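Local coordinates for protein tRNA (adenine(9)-N1)-methyltransferase (Sulfolobus acidocaldarius, PDB 5A7Z) that catalyses the S-adenosyl-L-methionine-dependent methylation of adenosine 9 in tRNA at N1, as a SPOUT-class methyltransferase of the Trm10 family, at residues K25-K30 with S50-M55; G69-I72 with I78-I81; H103-P108 with D145-V150; G115-L120 with K127-V132. All blocks are in the same frame, centred on the assembly; numbering follows the deposited sequence.

Interaction 1 (K25-K30 with S50-M55); sequences KVFSQK and SLAIKM
Met-55 N donates to Leu-51 O at 2.9 Å, an i to i+4 bond within helix 48-57; both residues, with Ala-52 between them, are directed toward one aromatic ring of the other helix. The motif is crossed helix-helix packing: the axes of 25-30 and 50-55 approach to 10.3 Å at 80°, nearly perpendicular, and no hydrogen bond joins them. Phe-27 is the one residue of 25-30 that touches the other segment. Its CG stands trans to the backbone N (chi1 -165°), and the ring reaches between Leu-51, Ala-52 and Met-55. Leu-51 CB lies at the ring edge, in its plane, 3.9 Å from Phe-27 CE2. Ala-52 CB, 3.9 Å from Phe-27 CD2, stands out of the ring plane, on the side of the Met-55 methyl. Cutting Phe-27 back to an alanine is likely to open a gap between the helices and leave the Met-55 methyl without its aromatic surface. Leu-51 also reaches Phe-93 and Leu-80, so helix 48-57 packs on the five-stranded sheet as well. Met-55, modelled as selenomethionine, completes the setting with a Met-aromatic contact, SE lying oblique to the ring at 4.8 Å from its centroid. The bend at chi3 (63°) brings the terminal methyl over one face as a CH-pi contact, with Met-55 CE 4.1 Å from the Phe-27 ring centroid.

Interaction 2 (G69-I72 with I78-I81); sequences GMLI and IKLI
Ile-72 and Leu-80 supply the backbone hydrogen bond between the segments: Ile-72 N reaches Leu-80 O at 2.8 Å, with 157° at the hydrogen and the donor nearly in line with the C=O. Next to it, Leu-71 and Ile-81 form a non-hydrogen-bonded antiparallel pair with their CA atoms 4.6 Å apart. A weaker polar contact runs from Ile-81 CA to Met-70 O, a CA-H...O approach of 3.2 Å. These bonds belong to a beta hairpin of strands 60-75 and 78-82, and the 123° between the directions of the two short segments is consistent with a marked twist here. Leu-80 and Thr-73 continue the backbone pairing toward the turn. Among the apolar contacts, Leu-71 CD1 rests 3.6 Å from Lys-79 CB, the two side chains crossing at about a right angle. The same methyl lies 4.1 Å from Ile-81 CG2, since the paired residues share a sheet face. Ile-81 turns CG1 between its own N and carbonyl carbon (chi1 69°), which carries CD1 to 4.0 Å from Gly-69 N, where no side chain intervenes. As for charge, the extended Lys-79 chain ends in a salt bridge with Glu-87 on strand 87-89, which pairs with strand 60-75.

Interaction 3 (H103-P108 with D145-V150); sequences HLPEYP and DGNLTV
A side-chain amide bracing a loop is the essence of this contact: Asn-147, just ahead of strand 148-151, bonds to the carbonyl of Pro-108 and, weakly, to that of Pro-105, in the segment that leads into strand 109-113. Both strands are parallel neighbours in the mixed sheet of the SPOUT fold, linked by a crossover through helix 122-142, and backbone bonding of Asn-147 to Met-110 continues the pairing. The stronger bond runs from Asn-147 ND2 to Pro-108 O, 2.9 Å with 140° at the hydrogen; the donor is tilted from the carbonyl plane, and the acceptor from the amide plane. A second, weak bond joins Asn-147 ND2 to Pro-105 O at 3.3 Å. The two oxygens subtend about 129° at ND2, which is consistent with one N-H serving each. Swinging CG trans to the carbonyl carbon (chi1 -69°) aims the amide at the loop. The 3-10 turn behind it is closed by Leu-148 N bonding to Asp-145 O at 3.0 Å. An aspartate at Asn-147 would probably lose both bonds and set a carboxylate oxygen against two carbonyls, leaving the loop around the cis peptide before Pro-108 less firmly held. Pro-105 also packs on Thr-22 and Leu-23 of helix 22-33. The other end of the amide is buried without a polar partner: Asn-147 OD1 lies 4.1 Å from Pro-105 CG.

Interaction 4 (G115-L120 with K127-V132); sequences GLFEFL and KTLLQV
Phe-117 makes the first contact along 115-120, sending its ring to Leu-129 on helix 122-142. With its CG trans to the backbone N (chi1 -171°), the ring ends near the branched tip of the leucine: Phe-117 CZ is 3.7 Å from Leu-129 CD1, and Phe-117 CE1 is 3.8 Å from Leu-129 CG. The side chains cross at about a right angle, and the methyl approaches the ring obliquely. Lys-153 adds a cation-pi contact to the same ring. Around it, Phe-119 N bonds to Leu-116 O at 2.8 Å within the 3-10 turn. At the end of that turn Leu-120 N bonds to Phe-117 O at 3.1 Å, and Leu-120 CB points toward the helix. Leu-120 CD1 reaches Thr-128 OG1 at 3.7 Å, again crossing at about a right angle. The connection between strand 109-113 and helix 122-142 is thus folded back on the first turns of the helix it leads into, the beta-to-alpha half of a crossover in the SPOUT domain. Because Thr-128 OG1 has its hydrogen bond to Glu-124 O one turn back, the hydroxyl can meet a leucine methyl without forfeiting a partner, and only van der Waals packing joins the two segments.

From the N terminus, interaction 1 comes first, packing helix 22-33 against helix 48-57 and closing a loop of 19 residues. Interaction 2 follows in series, closing the hairpin of strands 60-75 and 78-82; the two contacts touch through Ser-28 with Ile-78 and Leu-51 with Leu-80, so helices and five-stranded sheet form one unit. Interaction 3 then spans 36 residues to tie the loop before strand 109-113 to the start of strand 148-151, and it meets interaction 1 where Val-26 packs on His-103. Interaction 4 lies within that span, folding 115-120 onto helix 122-142. No contacts cross; interactions 2 and 4 are the most distant, with centres about 43 Å apart.

Interaction 1 (K25-K30 with S50-M55)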
loop_
_atom_site.group_PDB
_atom_site.type_symbol
_atom_site.label_atom_id
_atom_site.label_comp_id
_atom_site.label_asym_id
_atom_site.label_seq_id
_atom_site.Cartn_x
_atom_site.Cartn_y
_atom_site.Cartn_z
ATOM N N LYS A 25 4.960 -7.726 9.625
ATOM C CA LYS A 25 4.978 -7.649 11.071
ATOM C C LYS A 25 3.772 -8.373 11.697
ATOM O O LYS A 25 3.936 -9.151 12.612
ATOM C CB LYS A 25 4.981 -6.195 11.527
ATOM C CG LYS A 25 5.194 -6.010 13.012
ATOM C CD LYS A 25 4.662 -4.674 13.479
ATOM C CE LYS A 25 5.226 -4.287 14.844
ATOM N NZ LYS A 25 4.254 -4.545 15.927
ATOM N N VAL A 26 2.573 -8.111 11.190
ATOM C CA VAL A 26 1.368 -8.718 11.769
ATOM C C VAL A 26 1.309 -10.233 11.483
ATOM O O VAL A 26 0.810 -11.014 12.295
ATOM C CB VAL A 26 0.074 -7.989 11.297
ATOM C CG1 VAL A 26 0.158 -6.511 11.622
ATOM C CG2 VAL A 26 -0.163 -8.162 9.803
ATOM N N PHE A 27 1.831 -10.647 10.333
ATOM C CA PHE A 27 1.865 -12.055 10.003
ATOM C C PHE A 27 2.834 -12.744 10.927
ATOM O O PHE A 27 2.481 -13.738 11.565
ATOM C CB PHE A 27 2.262 -12.262 8.545
ATOM C CG PHE A 27 1.974 -13.648 8.008
ATOM C CD1 PHE A 27 1.239 -14.588 8.750
ATOM C CD2 PHE A 27 2.367 -13.985 6.708
ATOM C CE1 PHE A 27 0.968 -15.842 8.222
ATOM C CE2 PHE A 27 2.091 -15.226 6.180
ATOM C CZ PHE A 27 1.396 -16.159 6.936
ATOM N N SER A 28 4.038 -12.190 11.053
ATOM C CA SER A 28 5.067 -12.803 11.906
ATOM C C SER A 28 4.623 -12.896 13.338
ATOM O O SER A 28 4.971 -13.828 13.996
ATOM C CB SER A 28 6.386 -12.043 11.856
ATOM O OG SER A 28 6.199 -10.715 12.249
ATOM N N GLN A 29 3.892 -11.894 13.820
ATOM C CA GLN A 29 3.352 -11.906 15.197
ATOM C C GLN A 29 2.482 -13.133 15.444
ATOM O O GLN A 29 2.558 -13.772 16.484
ATOM C CB GLN A 29 2.552 -10.625 15.479
ATOM C CG GLN A 29 3.453 -9.402 15.654
ATOM C CD GLN A 29 2.705 -8.133 16.073
ATOM O OE1 GLN A 29 1.968 -7.530 15.286
ATOM N NE2 GLN A 29 2.931 -7.704 17.310
ATOM N N LYS A 30 1.677 -13.470 14.455
ATOM C CA LYS A 30 0.787 -14.573 14.571
ATOM C C LYS A 30 1.566 -15.874 14.538
ATOM O O LYS A 30 1.278 -16.816 15.300
ATOM C CB LYS A 30 -0.222 -14.522 13.447
ATOM C CG LYS A 30 -1.193 -15.670 13.455
ATOM C CD LYS A 30 -1.946 -15.751 14.765
ATOM C CE LYS A 30 -2.905 -16.920 14.760
ATOM N NZ LYS A 30 -3.943 -16.679 15.782
ATOM N N SER A 50 4.233 -11.097 0.800
ATOM C CA SER A 50 3.808 -11.828 -0.404
ATOM C C SER A 50 3.008 -13.056 0.003
ATOM O O SER A 50 2.027 -13.388 -0.594
ATOM C CB SER A 50 5.023 -12.253 -1.233
ATOM O OG SER A 50 5.804 -11.116 -1.653
ATOM N N LEU A 51 3.412 -13.698 1.064
ATOM C CA LEU A 51 2.713 -14.871 1.493
ATOM C C LEU A 51 1.381 -14.449 2.040
ATOM O O LEU A 51 0.380 -15.068 1.745
ATOM C CB LEU A 51 3.522 -15.632 2.534
ATOM C CG LEU A 51 4.933 -16.051 2.077
ATOM C CD1 LEU A 51 5.585 -16.885 3.175
ATOM C CD2 LEU A 51 4.917 -16.836 0.777
ATOM N N ALA A 52 1.369 -13.375 2.828
ATOM C CA ALA A 52 0.114 -12.892 3.417
ATOM C C ALA A 52 -0.897 -12.594 2.336
ATOM O O ALA A 52 -2.045 -12.999 2.435
ATOM C CB ALA A 52 0.345 -11.665 4.258
ATOM N N ILE A 53 -0.456 -11.942 1.269
ATOM C CA ILE A 53 -1.342 -11.603 0.187
ATOM C C ILE A 53 -1.980 -12.851 -0.395
ATOM O O ILE A 53 -3.186 -12.861 -0.671
ATOM C CB ILE A 53 -0.623 -10.811 -0.949
ATOM C CG1 ILE A 53 -0.754 -9.310 -0.715
ATOM C CG2 ILE A 53 -1.257 -11.110 -2.309
ATOM C CD1 ILE A 53 -2.201 -8.822 -0.692
ATOM N N LYS A 54 -1.177 -13.888 -0.622
ATOM C CA LYS A 54 -1.712 -15.111 -1.209
ATOM C C LYS A 54 -2.669 -15.807 -0.234
ATOM O O LYS A 54 -3.637 -16.462 -0.637
ATOM C CB LYS A 54 -0.582 -16.038 -1.626
ATOM C CG LYS A 54 0.139 -15.576 -2.901
ATOM C CD LYS A 54 0.458 -16.755 -3.825
ATOM C CE LYS A 54 1.053 -16.301 -5.165
ATOM N NZ LYS A 54 1.475 -17.469 -5.983
HETATM N N MSE A 55 -2.412 -15.649 1.046
HETATM C CA MSE A 55 -3.226 -16.302 2.038
HETATM C C MSE A 55 -4.542 -15.586 2.146
HETATM O O MSE A 55 -5.564 -16.204 2.353
HETATM C CB MSE A 55 -2.497 -16.314 3.371
HETATM C CG MSE A 55 -3.294 -17.142 4.366
HETATM SE SE MSE A 55 -2.276 -17.320 6.036
HETATM C CE MSE A 55 -2.306 -15.383 6.432
#

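Interaction 2 (G69-I72 with I78-I81)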
loop_
_atom_site.group_PDB
_atom_site.type_symbol
_atom_site.label_atom_id
_atom_site.label_comp_id
_atom_site.label_asym_id
_atom_site.label_seq_id
_atom_site.Cartn_x
_atom_site.Cartn_y
_atom_site.Cartn_z
ATOM N N GLY A 69 15.209 -27.564 3.529
ATOM C CA GLY A 69 15.380 -26.671 2.417
ATOM C C GLY A 69 16.498 -25.756 2.745
ATOM O O GLY A 69 17.130 -25.882 3.794
HETATM N N MSE A 70 16.763 -24.822 1.866
HETATM C CA MSE A 70 17.835 -23.898 2.119
HETATM C C MSE A 70 17.214 -22.611 2.543
HETATM O O MSE A 70 16.147 -22.268 2.088
HETATM C CB MSE A 70 18.686 -23.822 0.858
HETATM C CG MSE A 70 18.397 -22.605 0.010
HETATM SE SE MSE A 70 19.932 -22.349 -1.194
HETATM C CE MSE A 70 21.016 -21.110 -0.093
ATOM N N LEU A 71 17.871 -21.900 3.441
ATOM C CA LEU A 71 17.397 -20.605 3.898
ATOM C C LEU A 71 17.427 -19.581 2.788
ATOM O O LEU A 71 18.474 -19.309 2.217
ATOM C CB LEU A 71 18.239 -20.110 5.068
ATOM C CG LEU A 71 17.720 -18.816 5.712
ATOM C CD1 LEU A 71 16.318 -19.040 6.269
ATOM C CD2 LEU A 71 18.663 -18.310 6.807
ATOM N N ILE A 72 16.264 -19.022 2.471
ATOM C CA ILE A 72 16.174 -18.003 1.463
ATOM C C ILE A 72 16.237 -16.622 2.088
ATOM O O ILE A 72 16.938 -15.756 1.600
ATOM C CB ILE A 72 14.879 -18.134 0.657
ATOM C CG1 ILE A 72 14.729 -19.552 0.127
ATOM C CG2 ILE A 72 14.850 -17.107 -0.464
ATOM C CD1 ILE A 72 15.905 -20.054 -0.685
ATOM N N ILE A 78 11.197 -15.070 11.020
ATOM C CA ILE A 78 10.654 -16.295 10.455
ATOM C C ILE A 78 11.550 -16.682 9.319
ATOM O O ILE A 78 11.738 -15.905 8.408
ATOM C CB ILE A 78 9.224 -16.119 9.910
ATOM C CG1 ILE A 78 8.322 -15.305 10.873
ATOM C CG2 ILE A 78 8.645 -17.478 9.597
ATOM C CD1 ILE A 78 8.131 -15.946 12.249
ATOM N N LYS A 79 12.115 -17.880 9.379
ATOM C CA LYS A 79 12.905 -18.399 8.280
ATOM C C LYS A 79 12.030 -18.891 7.133
ATOM O O LYS A 79 11.102 -19.720 7.333
ATOM C CB LYS A 79 13.772 -19.558 8.761
ATOM C CG LYS A 79 14.816 -19.192 9.803
ATOM C CD LYS A 79 15.654 -20.427 10.110
ATOM C CE LYS A 79 16.509 -20.270 11.351
ATOM N NZ LYS A 79 17.631 -21.260 11.375
ATOM N N LEU A 80 12.333 -18.412 5.924
ATOM C CA LEU A 80 11.616 -18.853 4.722
ATOM C C LEU A 80 12.543 -19.677 3.903
ATOM O O LEU A 80 13.632 -19.214 3.535
ATOM C CB LEU A 80 11.121 -17.661 3.903
ATOM C CG LEU A 80 10.281 -16.634 4.686
ATOM C CD1 LEU A 80 9.809 -15.482 3.819
ATOM C CD2 LEU A 80 9.074 -17.305 5.356
ATOM N N ILE A 81 12.182 -20.939 3.712
ATOM C CA ILE A 81 13.093 -21.887 3.132
ATOM C C ILE A 81 12.511 -22.542 1.940
ATOM O O ILE A 81 11.298 -22.627 1.786
ATOM C CB ILE A 81 13.510 -23.000 4.115
ATOM C CG1 ILE A 81 12.340 -23.932 4.437
ATOM C CG2 ILE A 81 14.097 -22.408 5.365
ATOM C CD1 ILE A 81 12.721 -25.074 5.335
#

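Interaction 3 (H103-P108 with D145-V150)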
loop_
_atom_site.group_PDB
_atom_site.type_symbol
_atom_site.label_atom_id
_atom_site.label_comp_id
_atom_site.label_asym_id
_atom_site.label_seq_id
_atom_site.Cartn_x
_atom_site.Cartn_y
_atom_site.Cartn_z
ATOM N N HIS A 103 -4.055 -9.662 12.308
ATOM C CA HIS A 103 -4.707 -8.406 12.539
ATOM C C HIS A 103 -4.336 -7.443 11.429
ATOM O O HIS A 103 -3.269 -6.845 11.443
ATOM C CB HIS A 103 -4.350 -7.817 13.905
ATOM C CG HIS A 103 -5.281 -6.725 14.335
ATOM N ND1 HIS A 103 -6.110 -6.840 15.432
ATOM C CD2 HIS A 103 -5.577 -5.532 13.765
ATOM C CE1 HIS A 103 -6.845 -5.748 15.542
ATOM N NE2 HIS A 103 -6.544 -4.939 14.540
ATOM N N LEU A 104 -5.227 -7.293 10.473
ATOM C CA LEU A 104 -4.939 -6.498 9.301
ATOM C C LEU A 104 -4.751 -5.027 9.694
ATOM O O LEU A 104 -5.555 -4.472 10.426
ATOM C CB LEU A 104 -6.051 -6.655 8.273
ATOM C CG LEU A 104 -6.449 -8.104 7.962
ATOM C CD1 LEU A 104 -7.739 -8.150 7.167
ATOM C CD2 LEU A 104 -5.348 -8.828 7.212
ATOM N N PRO A 105 -3.645 -4.423 9.260
ATOM C CA PRO A 105 -3.292 -3.061 9.627
ATOM C C PRO A 105 -4.308 -1.975 9.176
ATOM O O PRO A 105 -4.751 -1.977 8.052
ATOM C CB PRO A 105 -1.941 -2.855 8.911
ATOM C CG PRO A 105 -1.997 -3.770 7.739
ATOM C CD PRO A 105 -2.732 -4.972 8.241
ATOM N N GLU A 106 -4.620 -1.029 10.049
ATOM C CA GLU A 106 -5.475 0.072 9.653
ATOM C C GLU A 106 -4.676 1.039 8.781
ATOM O O GLU A 106 -5.139 1.527 7.764
ATOM C CB GLU A 106 -5.997 0.782 10.894
ATOM C CG GLU A 106 -6.955 1.927 10.585
ATOM C CD GLU A 106 -7.883 2.272 11.751
ATOM O OE1 GLU A 106 -7.938 1.487 12.726
ATOM O OE2 GLU A 106 -8.566 3.330 11.685
ATOM N N TYR A 107 -3.442 1.241 9.164
ATOM C CA TYR A 107 -2.607 2.241 8.567
ATOM C C TYR A 107 -1.435 1.570 7.901
ATOM O O TYR A 107 -1.041 0.462 8.290
ATOM C CB TYR A 107 -2.127 3.236 9.656
ATOM C CG TYR A 107 -3.272 4.052 10.254
ATOM C CD1 TYR A 107 -3.971 4.964 9.474
ATOM C CD2 TYR A 107 -3.689 3.860 11.561
ATOM C CE1 TYR A 107 -5.027 5.668 9.981
ATOM C CE2 TYR A 107 -4.752 4.571 12.083
ATOM C CZ TYR A 107 -5.423 5.475 11.284
ATOM O OH TYR A 107 -6.482 6.213 11.790
ATOM N N PRO A 108 -0.842 2.242 6.906
ATOM C CA PRO A 108 -1.309 3.530 6.447
ATOM C C PRO A 108 -2.477 3.412 5.473
ATOM O O PRO A 108 -2.745 2.325 4.955
ATOM C CB PRO A 108 -0.083 4.109 5.736
ATOM C CG PRO A 108 0.652 2.906 5.232
ATOM C CD PRO A 108 0.486 1.910 6.346
ATOM N N ASP A 145 -5.459 -4.883 -0.236
ATOM C CA ASP A 145 -6.608 -4.114 -0.713
ATOM C C ASP A 145 -7.166 -3.138 0.317
ATOM O O ASP A 145 -7.593 -2.083 -0.015
ATOM C CB ASP A 145 -7.780 -5.002 -1.163
ATOM C CG ASP A 145 -7.429 -5.973 -2.266
ATOM O OD1 ASP A 145 -6.281 -6.369 -2.393
ATOM O OD2 ASP A 145 -8.319 -6.357 -3.000
ATOM N N GLY A 146 -7.197 -3.551 1.570
ATOM C CA GLY A 146 -8.007 -2.859 2.599
ATOM C C GLY A 146 -7.389 -1.546 3.024
ATOM O O GLY A 146 -8.007 -0.766 3.737
ATOM N N ASN A 147 -6.171 -1.305 2.572
ATOM C CA ASN A 147 -5.451 -0.082 2.849
ATOM C C ASN A 147 -5.670 0.928 1.753
ATOM O O ASN A 147 -5.127 1.968 1.772
ATOM C CB ASN A 147 -3.960 -0.346 2.992
ATOM C CG ASN A 147 -3.604 -1.133 4.230
ATOM O OD1 ASN A 147 -3.393 -2.303 4.176
ATOM N ND2 ASN A 147 -3.529 -0.479 5.328
ATOM N N LEU A 148 -6.467 0.582 0.782
ATOM C CA LEU A 148 -6.791 1.452 -0.297
ATOM C C LEU A 148 -8.253 1.832 -0.164
ATOM O O LEU A 148 -9.115 0.967 0.055
ATOM C CB LEU A 148 -6.555 0.743 -1.631
ATOM C CG LEU A 148 -6.823 1.549 -2.894
ATOM C CD1 LEU A 148 -5.894 2.765 -3.003
ATOM C CD2 LEU A 148 -6.621 0.620 -4.107
ATOM N N THR A 149 -8.508 3.128 -0.290
ATOM C CA THR A 149 -9.847 3.686 -0.277
ATOM C C THR A 149 -10.010 4.556 -1.517
ATOM O O THR A 149 -9.108 5.382 -1.850
ATOM C CB THR A 149 -10.065 4.538 0.989
ATOM O OG1 THR A 149 -10.275 3.677 2.101
ATOM C CG2 THR A 149 -11.268 5.434 0.859
ATOM N N VAL A 150 -11.109 4.332 -2.227
ATOM C CA VAL A 150 -11.526 5.194 -3.336
ATOM C C VAL A 150 -12.771 5.927 -2.956
ATOM O O VAL A 150 -13.780 5.328 -2.471
ATOM C CB VAL A 150 -11.835 4.418 -4.622
ATOM C CG1 VAL A 150 -12.217 5.376 -5.745
ATOM C CG2 VAL A 150 -10.647 3.574 -5.017
#

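Interaction 4 (G115-L120 with K127-V132)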
loop_
_atom_site.group_PDB
_atom_site.type_symbol
_atom_site.label_atom_id
_atom_site.label_comp_id
_atom_site.label_asym_id
_atom_site.label_seq_id
_atom_site.Cartn_x
_atom_site.Cartn_y
_atom_site.Cartn_z
ATOM N N GLY A 115 -13.968 12.491 -6.022
ATOM C CA GLY A 115 -15.014 13.521 -5.985
ATOM C C GLY A 115 -15.091 14.352 -7.269
ATOM O O GLY A 115 -16.150 14.620 -7.740
ATOM N N LEU A 116 -13.949 14.697 -7.854
ATOM C CA LEU A 116 -13.907 15.535 -9.057
ATOM C C LEU A 116 -14.327 14.847 -10.388
ATOM O O LEU A 116 -14.311 15.501 -11.423
ATOM C CB LEU A 116 -12.483 16.127 -9.243
ATOM C CG LEU A 116 -11.424 15.311 -10.043
ATOM C CD1 LEU A 116 -10.204 16.175 -10.357
ATOM C CD2 LEU A 116 -10.992 14.026 -9.349
ATOM N N PHE A 117 -14.662 13.551 -10.367
ATOM C CA PHE A 117 -14.638 12.743 -11.589
ATOM C C PHE A 117 -15.450 13.377 -12.722
ATOM O O PHE A 117 -14.974 13.489 -13.842
ATOM C CB PHE A 117 -15.129 11.317 -11.331
ATOM C CG PHE A 117 -14.914 10.379 -12.508
ATOM C CD1 PHE A 117 -13.631 9.891 -12.818
ATOM C CD2 PHE A 117 -15.983 9.996 -13.322
ATOM C CE1 PHE A 117 -13.433 9.057 -13.916
ATOM C CE2 PHE A 117 -15.788 9.159 -14.413
ATOM C CZ PHE A 117 -14.512 8.689 -14.708
ATOM N N GLU A 118 -16.635 13.869 -12.401
ATOM C CA GLU A 118 -17.528 14.441 -13.405
ATOM C C GLU A 118 -17.070 15.801 -13.966
ATOM O O GLU A 118 -17.594 16.253 -14.950
ATOM C CB GLU A 118 -18.944 14.525 -12.836
ATOM C CG GLU A 118 -19.526 13.155 -12.441
ATOM C CD GLU A 118 -19.733 12.211 -13.647
ATOM O OE1 GLU A 118 -20.117 12.705 -14.734
ATOM O OE2 GLU A 118 -19.532 10.977 -13.508
ATOM N N PHE A 119 -16.040 16.399 -13.379
ATOM C CA PHE A 119 -15.447 17.631 -13.903
ATOM C C PHE A 119 -14.332 17.345 -14.917
ATOM O O PHE A 119 -13.803 18.274 -15.504
ATOM C CB PHE A 119 -14.811 18.458 -12.776
ATOM C CG PHE A 119 -15.766 18.872 -11.682
ATOM C CD1 PHE A 119 -16.155 17.974 -10.688
ATOM C CD2 PHE A 119 -16.189 20.190 -11.581
ATOM C CE1 PHE A 119 -16.999 18.365 -9.664
ATOM C CE2 PHE A 119 -17.031 20.584 -10.554
ATOM C CZ PHE A 119 -17.437 19.668 -9.596
ATOM N N LEU A 120 -13.916 16.080 -15.058
ATOM C CA LEU A 120 -12.799 15.734 -15.919
ATOM C C LEU A 120 -13.262 15.627 -17.361
ATOM O O LEU A 120 -14.359 15.165 -17.645
ATOM C CB LEU A 120 -12.192 14.398 -15.497
ATOM C CG LEU A 120 -11.571 14.329 -14.094
ATOM C CD1 LEU A 120 -11.141 12.901 -13.757
ATOM C CD2 LEU A 120 -10.410 15.314 -13.978
ATOM N N LYS A 127 -7.778 7.874 -18.450
ATOM C CA LYS A 127 -6.525 7.730 -17.701
ATOM C C LYS A 127 -6.811 7.418 -16.255
ATOM O O LYS A 127 -6.311 6.461 -15.708
ATOM C CB LYS A 127 -5.728 9.018 -17.718
ATOM C CG LYS A 127 -4.994 9.284 -19.005
ATOM C CD LYS A 127 -4.416 10.691 -18.990
ATOM C CE LYS A 127 -3.220 10.801 -18.070
ATOM N NZ LYS A 127 -1.938 10.822 -18.828
ATOM N N THR A 128 -7.591 8.264 -15.631
ATOM C CA THR A 128 -7.849 8.133 -14.201
ATOM C C THR A 128 -8.358 6.754 -13.837
ATOM O O THR A 128 -7.919 6.171 -12.850
ATOM C CB THR A 128 -8.840 9.210 -13.708
ATOM O OG1 THR A 128 -8.265 10.508 -13.909
ATOM C CG2 THR A 128 -9.156 9.036 -12.235
ATOM N N LEU A 129 -9.271 6.212 -14.616
ATOM C CA LEU A 129 -9.843 4.894 -14.253
ATOM C C LEU A 129 -8.821 3.773 -14.408
ATOM O O LEU A 129 -8.846 2.744 -13.663
ATOM C CB LEU A 129 -11.062 4.611 -15.085
ATOM C CG LEU A 129 -12.200 5.545 -14.720
ATOM C CD1 LEU A 129 -13.329 5.359 -15.708
ATOM C CD2 LEU A 129 -12.673 5.261 -13.291
ATOM N N LEU A 130 -7.918 3.959 -15.375
ATOM C CA LEU A 130 -6.869 2.984 -15.612
ATOM C C LEU A 130 -5.869 3.050 -14.462
ATOM O O LEU A 130 -5.471 2.024 -13.924
ATOM C CB LEU A 130 -6.162 3.274 -16.939
ATOM C CG LEU A 130 -4.951 2.422 -17.256
ATOM C CD1 LEU A 130 -5.346 0.939 -17.349
ATOM C CD2 LEU A 130 -4.314 2.905 -18.555
ATOM N N GLN A 131 -5.474 4.278 -14.094
ATOM C CA GLN A 131 -4.596 4.504 -12.966
ATOM C C GLN A 131 -5.172 3.951 -11.672
ATOM O O GLN A 131 -4.468 3.324 -10.886
ATOM C CB GLN A 131 -4.275 5.977 -12.835
ATOM C CG GLN A 131 -3.328 6.450 -13.946
ATOM C CD GLN A 131 -3.166 7.939 -13.977
ATOM O OE1 GLN A 131 -3.399 8.627 -12.980
ATOM N NE2 GLN A 131 -2.721 8.456 -15.110
ATOM N N VAL A 132 -6.444 4.149 -11.447
ATOM C CA VAL A 132 -7.022 3.629 -10.246
ATOM C C VAL A 132 -6.893 2.134 -10.197
ATOM O O VAL A 132 -6.462 1.584 -9.206
ATOM C CB VAL A 132 -8.457 4.036 -10.088
ATOM C CG1 VAL A 132 -9.172 3.100 -9.111
ATOM C CG2 VAL A 132 -8.504 5.456 -9.572
#